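Fructose-1,6-bisphosphatase/inositol-1-monophosphatase (Thermotoga maritima, PDB 2P3N) hydrolyses the phosphate esters of inositol 1-phosphate, fructose 1,6-bisphosphate and several other small substrates, using magnesium as cofactor. Local coordinates at residues A[44-49]-A[64-69]; A[4-9]-A[54-59]. All coordinates share one frame; numbering follows the deposited sequence.

Contact 1. Residues A[44-49]-A[64-69]; sequences EAQRMI and AEEGIF. With MG (magnesium ion), chain E.
Gln46 and Ala64 mark the closest backbone approach, with CA atoms 7.4 Å apart where helix 40-56 passes the end of strand 61-64 and the loop that follows it. Within that loop Glu66 is the centre of an inverse gamma turn, closed by Gly67 N bonded to Glu65 O, and Gly67 then takes backbone angles suited to glycine. Gln46 carries nearly all of the contact. Its CG stands anti to the backbone N (chi1 -167°) and the chain runs straight on from there, which drives the amide across to the turn. Gln46 CD rests against the methyl Ala64 CB at 3.3 Å, while the amide head meets the peptide groups of Glu66 and the CD1 end of Ile68 touches the amide. Cutting the side chain back to an alanine would probably leave the Ala64 methyl without this cover and the Glu66 turn without the polar group now beside it. The two glutamates extend from the loop to the metal site. Glu65 OE1 binds the magnesium ion at 2.1 Å, together with Asp79 and the carbonyl of Ile81. Glu66 acts from the second shell: its OE1 accepts a bond of 2.8 Å from water 1, itself a magnesium ligand, and OE2 forms a salt bridge with Lys31. Pro80 packs against Gln46 and both glutamates, Ile49 and Ala64 share Ile78 of strand 74-79, and Ala45, Met48 and Ile49 lean on helix 2-21.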
# COMPACT_ATOMS: atom_id res chain seq x y z
N GLU A 44 -9.70 21.45 8.53
CA GLU A 44 -10.49 20.33 8.97
C GLU A 44 -9.57 19.29 9.59
O GLU A 44 -9.91 18.66 10.60
CB GLU A 44 -11.24 19.77 7.76
CG GLU A 44 -12.02 18.51 8.01
CD GLU A 44 -12.92 18.17 6.84
OE1 GLU A 44 -12.55 18.48 5.69
OE2 GLU A 44 -14.00 17.59 7.08
N ALA A 45 -8.39 19.12 9.00
CA ALA A 45 -7.41 18.17 9.50
C ALA A 45 -6.88 18.64 10.84
O ALA A 45 -6.66 17.84 11.75
CB ALA A 45 -6.27 18.04 8.51
N GLN A 46 -6.70 19.95 10.95
CA GLN A 46 -6.20 20.53 12.18
C GLN A 46 -7.22 20.43 13.30
O GLN A 46 -6.85 20.23 14.46
CB GLN A 46 -5.84 21.99 11.97
CG GLN A 46 -5.03 22.56 13.12
CD GLN A 46 -4.72 24.02 12.94
OE1 GLN A 46 -5.46 24.88 13.42
NE2 GLN A 46 -3.63 24.31 12.23
N ARG A 47 -8.50 20.59 12.95
CA ARG A 47 -9.57 20.51 13.94
C ARG A 47 -9.60 19.09 14.47
O ARG A 47 -9.63 18.85 15.68
CB ARG A 47 -10.94 20.83 13.34
CG ARG A 47 -11.12 22.26 12.87
CD ARG A 47 -12.59 22.55 12.58
NE ARG A 47 -12.79 23.78 11.80
CZ ARG A 47 -12.57 23.88 10.49
NH1 ARG A 47 -12.16 22.83 9.80
NH2 ARG A 47 -12.78 25.03 9.87
N MET A 48 -9.59 18.14 13.54
CA MET A 48 -9.61 16.74 13.90
C MET A 48 -8.51 16.44 14.92
O MET A 48 -8.77 15.82 15.96
CB MET A 48 -9.45 15.88 12.64
CG MET A 48 -9.78 14.42 12.87
SD MET A 48 -10.23 13.49 11.38
CE MET A 48 -12.03 13.56 11.43
N ILE A 49 -7.30 16.92 14.64
CA ILE A 49 -6.16 16.68 15.53
C ILE A 49 -6.28 17.44 16.86
O ILE A 49 -6.28 16.83 17.94
CB ILE A 49 -4.82 17.08 14.84
CG1 ILE A 49 -4.58 16.22 13.60
CG2 ILE A 49 -3.66 16.90 15.82
CD1 ILE A 49 -3.38 16.68 12.76
N ALA A 64 -0.51 25.39 16.37
CA ALA A 64 -0.84 24.80 15.08
C ALA A 64 -0.70 25.84 13.97
O ALA A 64 -1.12 26.99 14.12
CB ALA A 64 -2.26 24.21 15.12
N GLU A 65 -0.10 25.43 12.86
CA GLU A 65 0.10 26.33 11.73
C GLU A 65 -1.09 27.22 11.46
O GLU A 65 -1.01 28.44 11.56
CB GLU A 65 0.43 25.55 10.46
CG GLU A 65 0.28 26.39 9.22
CD GLU A 65 1.03 25.85 8.05
OE1 GLU A 65 0.96 24.62 7.83
OE2 GLU A 65 1.69 26.65 7.35
N GLU A 66 -2.21 26.60 11.12
CA GLU A 66 -3.41 27.33 10.80
C GLU A 66 -4.12 27.99 11.98
O GLU A 66 -5.18 27.52 12.40
CB GLU A 66 -4.38 26.40 10.06
CG GLU A 66 -4.35 26.53 8.55
CD GLU A 66 -3.02 26.17 7.95
OE1 GLU A 66 -2.65 24.97 8.00
OE2 GLU A 66 -2.33 27.07 7.44
N GLY A 67 -3.55 29.06 12.52
CA GLY A 67 -4.22 29.76 13.61
C GLY A 67 -3.80 29.67 15.06
O GLY A 67 -3.41 30.68 15.64
N ILE A 68 -3.88 28.50 15.67
CA ILE A 68 -3.53 28.34 17.09
C ILE A 68 -2.05 28.55 17.39
O ILE A 68 -1.21 27.72 17.01
CB ILE A 68 -3.94 26.95 17.60
CG1 ILE A 68 -5.33 26.59 17.07
CG2 ILE A 68 -3.94 26.94 19.13
CD1 ILE A 68 -5.74 25.16 17.33
N PHE A 69 -1.72 29.64 18.08
CA PHE A 69 -0.32 29.94 18.40
C PHE A 69 -0.02 30.09 19.89
O PHE A 69 0.63 31.05 20.30
CB PHE A 69 0.12 31.21 17.68
CG PHE A 69 -0.10 31.19 16.19
CD1 PHE A 69 0.26 30.08 15.43
CD2 PHE A 69 -0.66 32.29 15.54
CE1 PHE A 69 0.07 30.07 14.05
CE2 PHE A 69 -0.84 32.29 14.16
CZ PHE A 69 -0.48 31.18 13.42
MG MG E . 1.04 22.96 6.54
O HOH W 1 -1.20 22.93 6.84
O HOH W 2 0.74 24.10 5.01
O HOH W 3 3.01 23.51 6.04

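Contact 2. Residues A[4-9]-A[54-59]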
# COMPACT_ATOMS: atom_id res chain seq x y z
N LEU A 4 3.40 8.95 22.32
CA LEU A 4 3.89 8.53 21.01
C LEU A 4 2.85 7.71 20.25
O LEU A 4 2.54 8.01 19.11
CB LEU A 4 5.18 7.72 21.15
CG LEU A 4 5.75 7.15 19.85
CD1 LEU A 4 6.34 8.27 18.99
CD2 LEU A 4 6.81 6.12 20.19
N ASP A 5 2.32 6.69 20.91
CA ASP A 5 1.33 5.79 20.32
C ASP A 5 0.07 6.55 19.89
O ASP A 5 -0.52 6.27 18.83
CB ASP A 5 0.96 4.70 21.33
CG ASP A 5 0.21 3.55 20.70
OD1 ASP A 5 -0.87 3.16 21.22
OD2 ASP A 5 0.69 3.03 19.68
N PHE A 6 -0.35 7.48 20.74
CA PHE A 6 -1.52 8.33 20.53
C PHE A 6 -1.31 9.15 19.26
O PHE A 6 -2.21 9.29 18.44
CB PHE A 6 -1.67 9.26 21.73
CG PHE A 6 -2.58 10.43 21.50
CD1 PHE A 6 -3.95 10.33 21.72
CD2 PHE A 6 -2.06 11.65 21.07
CE1 PHE A 6 -4.80 11.43 21.52
CE2 PHE A 6 -2.90 12.77 20.86
CZ PHE A 6 -4.26 12.66 21.09
N SER A 7 -0.11 9.70 19.14
CA SER A 7 0.26 10.53 18.01
C SER A 7 0.29 9.75 16.71
O SER A 7 -0.20 10.21 15.68
CB SER A 7 1.64 11.14 18.28
OG SER A 7 1.62 11.92 19.47
N ILE A 8 0.88 8.56 16.75
CA ILE A 8 0.96 7.71 15.58
C ILE A 8 -0.44 7.35 15.08
O ILE A 8 -0.74 7.54 13.90
CB ILE A 8 1.72 6.42 15.90
CG1 ILE A 8 3.19 6.76 16.19
CG2 ILE A 8 1.62 5.44 14.73
CD1 ILE A 8 3.99 5.60 16.78
N LYS A 9 -1.28 6.86 15.98
CA LYS A 9 -2.63 6.47 15.60
C LYS A 9 -3.50 7.63 15.16
O LYS A 9 -4.38 7.47 14.32
CB LYS A 9 -3.29 5.73 16.75
CG LYS A 9 -2.47 4.53 17.16
CD LYS A 9 -3.17 3.66 18.18
CE LYS A 9 -2.33 2.44 18.44
NZ LYS A 9 -2.83 1.64 19.58
N ARG A 54 -6.84 18.20 22.72
CA ARG A 54 -7.59 18.96 23.73
C ARG A 54 -8.42 18.03 24.62
O ARG A 54 -8.70 18.34 25.78
CB ARG A 54 -8.52 19.97 23.04
CG ARG A 54 -7.81 21.17 22.40
CD ARG A 54 -7.61 22.31 23.40
NE ARG A 54 -6.84 23.43 22.86
CZ ARG A 54 -7.21 24.20 21.84
NH1 ARG A 54 -8.35 23.98 21.21
NH2 ARG A 54 -6.42 25.20 21.45
N LYS A 55 -8.80 16.88 24.07
CA LYS A 55 -9.61 15.92 24.79
C LYS A 55 -8.81 15.08 25.78
O LYS A 55 -9.25 14.89 26.92
CB LYS A 55 -10.32 15.02 23.79
CG LYS A 55 -11.09 13.88 24.41
CD LYS A 55 -11.80 13.11 23.32
CE LYS A 55 -12.60 11.94 23.86
NZ LYS A 55 -13.17 11.14 22.72
N PHE A 56 -7.66 14.59 25.35
CA PHE A 56 -6.83 13.74 26.22
C PHE A 56 -5.74 14.48 26.97
O PHE A 56 -5.15 13.96 27.91
CB PHE A 56 -6.21 12.60 25.41
CG PHE A 56 -7.21 11.59 24.94
CD1 PHE A 56 -7.92 11.79 23.76
CD2 PHE A 56 -7.50 10.47 25.71
CE1 PHE A 56 -8.91 10.89 23.35
CE2 PHE A 56 -8.49 9.56 25.31
CZ PHE A 56 -9.19 9.78 24.13
N PHE A 57 -5.46 15.71 26.55
CA PHE A 57 -4.43 16.50 27.20
C PHE A 57 -5.03 17.87 27.54
O PHE A 57 -4.49 18.92 27.18
CB PHE A 57 -3.23 16.60 26.26
CG PHE A 57 -2.64 15.26 25.91
CD1 PHE A 57 -1.64 14.69 26.70
CD2 PHE A 57 -3.12 14.54 24.83
CE1 PHE A 57 -1.14 13.42 26.41
CE2 PHE A 57 -2.62 13.27 24.54
CZ PHE A 57 -1.64 12.71 25.33
N PRO A 58 -6.16 17.84 28.27
CA PRO A 58 -6.94 18.98 28.73
C PRO A 58 -6.24 20.32 28.93
O PRO A 58 -6.54 21.29 28.24
CB PRO A 58 -7.57 18.46 30.01
CG PRO A 58 -7.87 17.07 29.65
CD PRO A 58 -6.60 16.62 28.97
N ASP A 59 -5.29 20.37 29.86
CA ASP A 59 -4.63 21.64 30.11
C ASP A 59 -3.21 21.74 29.58
O ASP A 59 -2.27 22.06 30.31
CB ASP A 59 -4.67 21.99 31.62
CG ASP A 59 -4.17 20.85 32.51
OD1 ASP A 59 -2.98 20.48 32.41
OD2 ASP A 59 -4.97 20.33 33.33
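Phe6, Phe56 and Phe57 form an aromatic cluster where helix 2-21 meets the C-terminal end of helix 40-56. The tight part is a T-shaped pair: the edge of Phe57 points into the face of Phe6, with ring centroids 5.1 Å apart and planes at 69°. Phe57 CE2 sits above the middle of the Phe6 ring and comes nearest to Phe6 CE2, at 3.7 Å. With CG anti to the backbone N (chi1 164°), the Phe6 ring reaches out from its helix to the other segment. Phe57, the first residue past the helical backbone angles, is buried, and its ring also meets that of Trp76. Phe56, one residue earlier, makes the looser half. An exposed residue, it has its ring tilted at 58° to that of Phe6, touching it mainly through Phe56 CD1, 3.9 Å from Phe6 CE1. One turn apart on helix 2-21, Lys9 NZ forms a salt bridge with Asp5 OD1 at 3.0 Å, and both side chains also bond to the backbone of Arg134 of a second subunit. Phe6 also packs on Glu52 and Ile53 of helix 40-56, while Leu4, Ser7 and Ile8 turn to strands 105-113 and 118-123 of the large sheet.

In the fold
From the N terminus the chain runs through helix 2-21, which supplies the first segment of contact 2, and then along helix 40-56, which serves both contacts. Its middle (44-49) enters contact 1, and its last turn with the residues just after it (54-59) closes the long excursion of contact 2, with 44 residues between the segments. Contact 1 closes a shorter one of 14 residues when the chain returns through strand 61-64 to 64-69. The two closures therefore cross. Their centres lie 14 Å apart, and Ile68 CG2 packs 3.8 Å from Arg54 NH2. Contact 2 joins helices 2-21 and 40-56, and contact 1 joins helix 40-56 to the loop that carries Glu65.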